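Local coordinates for protein mercuric reductase (Metallosphaera sedula, PDB 4YWO) that probably reduces mercuric ion to elemental mercury with NADPH, as an FAD-containing homodimer of the pyridine nucleotide-disulfide oxidoreductase family, at residues P211-E216 and L351-L356; M393-G398 and A425-L430. All blocks are in the same frame, centred on the assembly; numbering follows the deposited sequence. Where two conformers were deposited one is given.

Contact 1 of 2, residues P211-E216 and L351-L356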
loop_
_atom_site.group_PDB
_atom_site.type_symbol
_atom_site.label_atom_id
_atom_site.label_comp_id
_atom_site.label_asym_id
_atom_site.label_seq_id
_atom_site.Cartn_x
_atom_site.Cartn_y
_atom_site.Cartn_z
ATOM N N PRO A 211 10.335 -10.284 20.183
ATOM C CA PRO A 211 11.817 -10.309 20.216
ATOM C C PRO A 211 12.464 -10.961 19.059
ATOM O O PRO A 211 13.657 -10.841 18.890
ATOM C CB PRO A 211 12.070 -11.189 21.508
ATOM C CG PRO A 211 10.875 -12.017 21.623
ATOM C CD PRO A 211 9.731 -11.096 21.252
ATOM N N ASP A 212 11.727 -11.585 18.161
ATOM C CA ASP A 212 12.343 -12.067 16.925
ATOM C C ASP A 212 12.227 -11.094 15.721
ATOM O O ASP A 212 12.672 -11.438 14.632
ATOM C CB ASP A 212 11.728 -13.387 16.591
ATOM C CG ASP A 212 12.135 -14.500 17.663
ATOM O OD1 ASP A 212 13.182 -14.321 18.342
ATOM O OD2 ASP A 212 11.448 -15.516 17.826
ATOM N N TRP A 213 11.690 -9.946 15.958
ATOM C CA TRP A 213 11.702 -8.843 14.977
ATOM C C TRP A 213 12.942 -7.984 15.132
ATOM O O TRP A 213 13.753 -8.139 16.091
ATOM C CB TRP A 213 10.426 -8.004 15.158
ATOM C CG TRP A 213 9.167 -8.655 14.724
ATOM C CD1 TRP A 213 8.655 -9.823 15.170
ATOM C CD2 TRP A 213 8.298 -8.192 13.675
ATOM N NE1 TRP A 213 7.510 -10.140 14.434
ATOM C CE2 TRP A 213 7.252 -9.101 13.564
ATOM C CE3 TRP A 213 8.252 -7.044 12.908
ATOM C CZ2 TRP A 213 6.214 -8.937 12.588
ATOM C CZ3 TRP A 213 7.192 -6.923 11.906
ATOM C CH2 TRP A 213 6.219 -7.824 11.832
ATOM N N GLU A 214 13.149 -7.066 14.178
ATOM C CA GLU A 214 14.288 -6.077 14.293
ATOM C C GLU A 214 14.117 -5.335 15.628
ATOM O O GLU A 214 13.041 -4.992 16.106
ATOM C CB GLU A 214 14.268 -5.054 13.165
ATOM C CG GLU A 214 14.635 -5.678 11.826
ATOM C CD GLU A 214 16.103 -5.875 11.597
ATOM O OE1 GLU A 214 16.877 -5.671 12.536
ATOM O OE2 GLU A 214 16.504 -6.258 10.480
ATOM N N PRO A 215 15.300 -5.023 16.281
ATOM C CA PRO A 215 15.217 -4.190 17.499
ATOM C C PRO A 215 14.379 -2.934 17.444
ATOM O O PRO A 215 13.600 -2.627 18.371
ATOM C CB PRO A 215 16.685 -3.762 17.723
ATOM C CG PRO A 215 17.489 -4.714 16.986
ATOM C CD PRO A 215 16.649 -5.351 15.897
ATOM N N GLU A 216 14.491 -2.202 16.329
ATOM C CA GLU A 216 13.683 -1.041 16.103
ATOM C C GLU A 216 12.172 -1.394 16.204
ATOM O O GLU A 216 11.381 -0.544 16.683
ATOM C CB GLU A 216 14.001 -0.384 14.748
ATOM C CG GLU A 216 15.416 0.194 14.658
ATOM C CD GLU A 216 16.461 -0.755 14.172
ATOM O OE1 GLU A 216 16.328 -2.016 14.160
ATOM O OE2 GLU A 216 17.459 -0.163 13.725
ATOM N N LEU A 351 3.029 -3.065 11.631
ATOM C CA LEU A 351 4.453 -3.500 11.622
ATOM C C LEU A 351 4.515 -4.507 10.528
ATOM O O LEU A 351 3.648 -5.432 10.462
ATOM C CB LEU A 351 4.899 -4.145 12.932
ATOM C CG LEU A 351 4.764 -3.220 14.179
ATOM C CD1 LEU A 351 3.446 -3.477 14.812
ATOM C CD2 LEU A 351 5.929 -3.450 15.147
ATOM N N ALA A 352 5.533 -4.452 9.669
ATOM C CA ALA A 352 5.598 -5.408 8.564
ATOM C C ALA A 352 7.043 -5.857 8.354
ATOM O O ALA A 352 7.978 -5.071 8.593
ATOM C CB ALA A 352 5.159 -4.730 7.320
ATOM N N ARG A 353 7.236 -7.058 7.875
ATOM C CA ARG A 353 8.568 -7.544 7.596
ATOM C C ARG A 353 8.536 -8.569 6.464
ATOM O O ARG A 353 7.527 -9.219 6.183
ATOM C CB ARG A 353 9.105 -8.228 8.845
ATOM C CG ARG A 353 8.370 -9.426 9.301
ATOM C CD ARG A 353 8.913 -10.109 10.533
ATOM N NE ARG A 353 10.173 -10.720 10.265
ATOM C CZ ARG A 353 10.944 -11.225 11.244
ATOM N NH1 ARG A 353 10.500 -11.178 12.506
ATOM N NH2 ARG A 353 12.123 -11.722 10.947
ATOM N N VAL A 354 9.647 -8.615 5.730
ATOM C CA VAL A 354 9.856 -9.701 4.745
ATOM C C VAL A 354 11.359 -9.941 4.641
ATOM O O VAL A 354 12.133 -8.984 4.692
ATOM C CB VAL A 354 9.212 -9.354 3.376
ATOM C CG1 VAL A 354 9.691 -8.058 2.775
ATOM C CG2 VAL A 354 9.291 -10.518 2.380
ATOM N N GLY A 355 11.784 -11.194 4.533
ATOM C CA GLY A 355 13.209 -11.493 4.297
ATOM C C GLY A 355 13.954 -11.466 5.682
ATOM O O GLY A 355 13.419 -11.610 6.795
ATOM N N LEU A 356 15.262 -11.293 5.533
ATOM C CA LEU A 356 16.165 -11.443 6.665
ATOM C C LEU A 356 16.227 -10.177 7.522
ATOM O O LEU A 356 16.205 -9.026 7.007
ATOM C CB LEU A 356 17.549 -11.685 6.090
ATOM C CG LEU A 356 17.721 -12.906 5.203
ATOM C CD1 LEU A 356 19.203 -12.990 4.815
ATOM C CD2 LEU A 356 17.338 -14.123 5.951
HETATM O O HOH W 1 13.770 -13.340 12.565
#
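Trp-213 and Arg-353 cross obliquely, the arginine chain running over one face of the indole while its guanidinium plane stands 73° from the ring. Over the six-membered ring, Arg-353 CD sits 3.5 Å from the centroid, almost on its normal, a CH-pi contact. The chain bends at chi3 (-68°), which carries the charged end along the same face to the pyrrole side, where Arg-353 CZ lies 4.6 Å from the centroid of the five-membered ring in a cation-pi interaction. Here the guanidinium meets the ring by one nitrogen and not flat, Arg-353 NH1 lying over the face 3.5 Å from Trp-213 CD1. Arginine suits this place because it supplies both methylenes and a cation, and tryptophan because its broad surface serves Arg-353 on a face and Leu-351 at the far end, where Trp-213 CZ3 rests 3.7 Å from Leu-351 CB. The guanidinium is held at its edge as well: Arg-353 NH1 donates to Asp-212 O at 3.1 Å, a moderately bent bond (152°) from above the carbonyl plane. A water accepts from Arg-353 NH2 at 2.8 Å and donates to the same Asp-212 O, so two bonds grip this carbonyl, and those from NH1 and NH2 together limit the rotation of the guanidinium. The carboxylate of Asp-212 turns elsewhere, to a salt bridge with Arg-183. Trp-213 thus joins the loop before helix 215-227 to strand 350-355, and also touches strand 343-345. Glu-214, N-cap of that helix, forms a salt bridge with Lys-392 of strand 390-396 in the dimerisation domain's antiparallel sheet.

Contact 2 of 2, residues M393-G398 and A425-L430; sequences MVTMNG and ATVHDL
Thr-395 brings its methyl against Val-427, CG2 to CG1 at 3.9 Å, the two side chains crossing at about a right angle. Met-393, two residues earlier on the same side of the strand, reaches out with an extended chain (chi1 -178°, chi2 175°) and sets its SD 4.3 Å from Val-427 CG1. One valine branch therefore meets both a flexible thioether and a small methyl. Strand 390-396 of the dimerisation domain's antiparallel sheet thus packs on the start of helix 427-431, with Phe-451 touching all three residues. After the strand, Gly-398 has positive phi (84°), easily adopted by glycine, and its oxygen makes a CA-H...O contact with Thr-426 CA at 3.5 Å. A water donates to Gly-398 O at 2.6 Å and accepts from Val-427 N. Thr-426, the N-cap, and Asp-429 form a capping box, types that suit it because each offers a side-chain oxygen (OG1, OD2) to the other's backbone N-H. The carboxylate is probably stabilised by the helix dipole. With no direct hydrogen bond between the segments, apolar side chains join strand to helix, a CA-H...O contact and one water bridge join the following turn to the helix start, and the amides of Val-427 and Asp-429 are met by that water and by Thr-426 OG1.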
loop_
_atom_site.group_PDB
_atom_site.type_symbol
_atom_site.label_atom_id
_atom_site.label_comp_id
_atom_site.label_asym_id
_atom_site.label_seq_id
_atom_site.Cartn_x
_atom_site.Cartn_y
_atom_site.Cartn_z
ATOM N N MET A 393 16.088 -1.458 5.545
ATOM C CA MET A 393 16.415 -2.251 4.353
ATOM C C MET A 393 17.753 -2.916 4.529
ATOM O O MET A 393 18.681 -2.255 5.053
ATOM C CB MET A 393 16.338 -1.395 3.092
ATOM C CG MET A 393 16.602 -2.109 1.731
ATOM S SD MET A 393 16.355 -1.055 0.327
ATOM C CE MET A 393 14.575 -1.099 0.234
ATOM N N VAL A 394 17.839 -4.182 4.199
ATOM C CA VAL A 394 19.048 -4.963 4.358
ATOM C C VAL A 394 19.474 -5.548 3.033
ATOM O O VAL A 394 18.638 -6.091 2.301
ATOM C CB VAL A 394 18.832 -6.114 5.330
ATOM C CG1 VAL A 394 20.092 -6.933 5.540
ATOM C CG2 VAL A 394 18.207 -5.710 6.667
ATOM N N THR A 395 20.762 -5.369 2.650
ATOM C CA THR A 395 21.211 -5.921 1.339
ATOM C C THR A 395 22.335 -6.903 1.616
ATOM O O THR A 395 23.037 -6.787 2.603
ATOM C CB THR A 395 21.722 -4.883 0.319
ATOM O OG1 THR A 395 22.907 -4.215 0.888
ATOM C CG2 THR A 395 20.645 -3.820 0.009
ATOM N N MET A 396 22.483 -7.921 0.745
ATOM C CA MET A 396 23.571 -8.923 0.892
ATOM C C MET A 396 24.116 -9.022 -0.536
ATOM O O MET A 396 23.380 -9.299 -1.481
ATOM C CB MET A 396 22.980 -10.219 1.416
ATOM C CG MET A 396 23.734 -11.492 0.981
ATOM S SD MET A 396 25.115 -11.447 2.092
ATOM C CE MET A 396 24.209 -12.407 3.350
ATOM N N ASN A 397 25.405 -8.706 -0.687
ATOM C CA ASN A 397 26.043 -8.657 -1.998
ATOM C C ASN A 397 25.341 -7.781 -3.008
ATOM O O ASN A 397 25.255 -8.086 -4.204
ATOM C CB ASN A 397 26.290 -10.096 -2.468
ATOM C CG ASN A 397 27.382 -10.697 -1.664
ATOM O OD1 ASN A 397 28.264 -9.941 -1.275
ATOM N ND2 ASN A 397 27.266 -11.974 -1.249
ATOM N N GLY A 398 24.775 -6.699 -2.510
ATOM C CA GLY A 398 24.150 -5.688 -3.265
ATOM C C GLY A 398 22.686 -5.993 -3.638
ATOM O O GLY A 398 22.077 -5.186 -4.247
ATOM N N ALA A 425 16.393 -7.577 -6.602
ATOM C CA ALA A 425 16.545 -6.220 -6.947
ATOM C C ALA A 425 17.705 -5.578 -6.138
ATOM O O ALA A 425 17.910 -5.938 -4.974
ATOM C CB ALA A 425 15.312 -5.369 -6.712
ATOM N N THR A 426 18.397 -4.658 -6.781
ATOM C CA THR A 426 19.415 -3.927 -6.072
ATOM C C THR A 426 18.770 -2.631 -5.602
ATOM O O THR A 426 17.703 -2.125 -6.091
ATOM C CB THR A 426 20.603 -3.645 -7.005
ATOM O OG1 THR A 426 20.160 -2.768 -8.044
ATOM C CG2 THR A 426 21.116 -4.916 -7.606
ATOM N N VAL A 427 19.505 -1.868 -4.776
ATOM C CA VAL A 427 19.071 -0.524 -4.487
ATOM C C VAL A 427 18.947 0.367 -5.739
ATOM O O VAL A 427 18.024 1.134 -5.860
ATOM C CB VAL A 427 19.836 0.199 -3.324
ATOM C CG1 VAL A 427 19.883 -0.654 -2.057
ATOM C CG2 VAL A 427 21.164 0.614 -3.809
ATOM N N HIS A 428 19.832 0.208 -6.736
ATOM C CA HIS A 428 19.655 1.044 -7.957
ATOM C C HIS A 428 18.438 0.724 -8.666
ATOM O O HIS A 428 17.864 1.595 -9.246
ATOM C CB HIS A 428 20.859 0.811 -8.889
ATOM C CG HIS A 428 22.123 1.388 -8.324
ATOM N ND1 HIS A 428 23.048 0.626 -7.632
ATOM C CD2 HIS A 428 22.565 2.668 -8.258
ATOM C CE1 HIS A 428 24.031 1.405 -7.208
ATOM N NE2 HIS A 428 23.767 2.643 -7.590
ATOM N N ASP A 429 17.992 -0.515 -8.617
ATOM C CA ASP A 429 16.714 -0.924 -9.255
ATOM C C ASP A 429 15.553 -0.161 -8.622
ATOM O O ASP A 429 14.671 0.327 -9.316
ATOM C CB ASP A 429 16.392 -2.415 -9.150
ATOM C CG ASP A 429 17.365 -3.332 -9.962
ATOM O OD1 ASP A 429 17.745 -2.861 -11.074
ATOM O OD2 ASP A 429 17.583 -4.502 -9.534
ATOM N N LEU A 430 15.576 -0.027 -7.342
ATOM C CA LEU A 430 14.536 0.766 -6.691
ATOM C C LEU A 430 14.657 2.235 -6.993
ATOM O O LEU A 430 13.673 2.936 -7.214
ATOM C CB LEU A 430 14.532 0.515 -5.203
ATOM C CG LEU A 430 13.688 -0.587 -4.652
ATOM C CD1 LEU A 430 12.205 -0.341 -4.939
ATOM C CD2 LEU A 430 14.062 -1.914 -5.275
HETATM O O HOH W 2 22.204 -2.591 -3.913
#

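Overall arrangement
The two contacts follow one another along the chain, contact 1 closing before contact 2 opens, and their centres lie about 17 Å apart on the same side of the chain's centre. Both reach the antiparallel sheet of the dimerisation domain, in which strand 399-407 runs between strands 350-355 and 390-396. They meet where Val-394 CG2 packs 3.9 Å from Leu-356 O. Contact 1 ties this sheet to the pyridine nucleotide-disulphide oxidoreductase region, with the side chain of Trp-213 about 11 Å from a bound FAD; contact 2 stays within the dimerisation domain. Contact 1 is thus an interdomain junction, while in contact 2 Ala-425 and Asp-429 of the helix segment pack on Phe-423 of the second subunit.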